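Local coordinates for protein CT009 (Chlamydia trachomatis, PDB 4GQM) that is of unknown function but carries a helix-turn-helix domain, which suggests DNA binding, and was crystallised in a sub-domain-swapped form, at residues 17-20 with 21-24. Residues are numbered along the deposited sequence; the frame is centred on the assembly and turned at random. Where two conformers were deposited one is given.
Sequences VFRS and QREE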
loop_
_atom_site.group_PDB
_atom_site.type_symbol
_atom_site.label_atom_id
_atom_site.label_comp_id
_atom_site.label_asym_id
_atom_site.label_seq_id
_atom_site.Cartn_x
_atom_site.Cartn_y
_atom_site.Cartn_z
ATOM N N VAL A 17 15.456 11.428 -9.820
ATOM C CA VAL A 17 15.445 10.733 -11.122
ATOM C C VAL A 17 14.006 10.759 -11.682
ATOM O O VAL A 17 13.762 11.091 -12.840
ATOM C CB VAL A 17 15.948 9.283 -11.018
ATOM C CG1 VAL A 17 15.705 8.543 -12.325
ATOM C CG2 VAL A 17 17.433 9.246 -10.679
ATOM N N PHE A 18 13.034 10.380 -10.847
ATOM C CA PHE A 18 11.631 10.407 -11.259
ATOM C C PHE A 18 11.205 11.813 -11.666
ATOM O O PHE A 18 10.641 12.012 -12.739
ATOM C CB PHE A 18 10.718 9.868 -10.148
ATOM C CG PHE A 18 10.735 8.385 -10.011
ATOM C CD1 PHE A 18 10.032 7.596 -10.899
ATOM C CD2 PHE A 18 11.333 7.762 -8.946
ATOM C CE1 PHE A 18 10.000 6.236 -10.739
ATOM C CE2 PHE A 18 11.290 6.358 -8.807
ATOM C CZ PHE A 18 10.648 5.620 -9.708
ATOM N N ARG A 19 11.485 12.791 -10.817
ATOM C CA ARG A 19 11.050 14.153 -11.094
ATOM C C ARG A 19 11.672 14.664 -12.391
ATOM O O ARG A 19 10.996 15.283 -13.218
ATOM C CB ARG A 19 11.407 15.074 -9.940
ATOM C CG ARG A 19 10.961 16.524 -10.100
ATOM C CD ARG A 19 11.681 17.389 -8.989
ATOM N NE ARG A 19 10.997 17.474 -7.710
ATOM C CZ ARG A 19 11.246 16.778 -6.588
ATOM N NH1 ARG A 19 12.187 15.826 -6.491
ATOM N NH2 ARG A 19 10.506 17.059 -5.521
ATOM N N SER A 20 12.961 14.425 -12.606
ATOM C CA SER A 20 13.645 14.873 -13.814
ATOM C C SER A 20 13.000 14.307 -15.056
ATOM O O SER A 20 12.795 15.011 -16.057
ATOM C CB SER A 20 15.103 14.440 -13.786
ATOM O OG SER A 20 15.812 15.160 -12.801
ATOM N N GLN A 21 12.694 13.017 -15.026
ATOM C CA GLN A 21 12.091 12.365 -16.180
ATOM C C GLN A 21 10.674 12.861 -16.443
ATOM O O GLN A 21 10.277 13.080 -17.587
ATOM C CB GLN A 21 12.132 10.842 -16.028
ATOM C CG GLN A 21 13.543 10.266 -16.085
ATOM C CD GLN A 21 14.200 10.558 -17.402
ATOM O OE1 GLN A 21 13.690 10.140 -18.435
ATOM N NE2 GLN A 21 15.329 11.276 -17.384
ATOM N N ARG A 22 9.915 13.066 -15.377
ATOM C CA ARG A 22 8.590 13.655 -15.511
ATOM C C ARG A 22 8.639 15.057 -16.118
ATOM O O ARG A 22 7.862 15.403 -17.016
ATOM C CB ARG A 22 7.890 13.684 -14.134
ATOM C CG ARG A 22 6.510 14.298 -14.199
ATOM C CD ARG A 22 5.805 14.363 -12.881
ATOM N NE ARG A 22 6.545 15.029 -11.818
ATOM C CZ ARG A 22 6.574 16.340 -11.624
ATOM N NH1 ARG A 22 5.965 17.182 -12.467
ATOM N NH2 ARG A 22 7.228 16.817 -10.573
ATOM N N GLU A 23 9.544 15.881 -15.593
ATOM C CA GLU A 23 9.672 17.250 -16.061
ATOM C C GLU A 23 10.170 17.306 -17.500
ATOM O O GLU A 23 9.768 18.196 -18.262
ATOM C CB GLU A 23 10.583 18.041 -15.127
ATOM C CG GLU A 23 9.918 18.356 -13.793
ATOM C CD GLU A 23 10.815 19.137 -12.851
ATOM O OE1 GLU A 23 12.020 19.257 -13.147
ATOM O OE2 GLU A 23 10.332 19.548 -11.787
ATOM N N GLU A 24 10.992 16.346 -17.924
ATOM C CA GLU A 24 11.427 16.295 -19.324
ATOM C C GLU A 24 10.242 16.175 -20.253
ATOM O O GLU A 24 10.206 16.778 -21.329
ATOM C CB GLU A 24 12.386 15.125 -19.493
ATOM C CG GLU A 24 12.745 14.832 -20.924
ATOM C CD GLU A 24 13.885 13.818 -21.076
ATOM O OE1 GLU A 24 14.767 13.742 -20.197
ATOM O OE2 GLU A 24 13.879 13.113 -22.097
#
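The last two turns of helix 2-24, the first helix of the chain, whose end falls in the helix-turn-helix family region, are joined here by four consecutive i to i+4 backbone bonds, the evidence for regular alpha-helix. R22 N to F18 O (2.9 Å) is the straightest, with an N-H...O angle of 168°, and E23 N to R19 O (2.8 Å) is nearly as straight; toward the helix end, E24 N to S20 O bends to 148°. Among the side chains, R19 and E23 run side by side in the same direction. The meeting is aliphatic against carboxylate: E23 OE2 lies 3.5 Å from R19 CG, whereas R19 NE stays 4.6 Å from E23 OE2, too far for direct charge contact. R19 NH1 instead pairs with E16 in a salt bridge and donates to the carbonyl O of E47. R22 has CG anti to its backbone N and bends at chi3, its guanidinium end turned so that NH2 meets the R19 methylene CG; the two guanidinium planes are 63° apart. Its NE is salt-bridged to E47 and its NH1 is bonded to L27 O, tying this helix to helix 40-48 and to the loop before helix 29-36. On the second subunit, Y67 stacks on the F18 ring and packs against R22, consistent with the swapped arrangement. R22 NH2 comes within 3.8 Å of R19 CG, an oblique approach, while E23 CG lies over one face of the R22 guanidinium, nearer its edge than its centre.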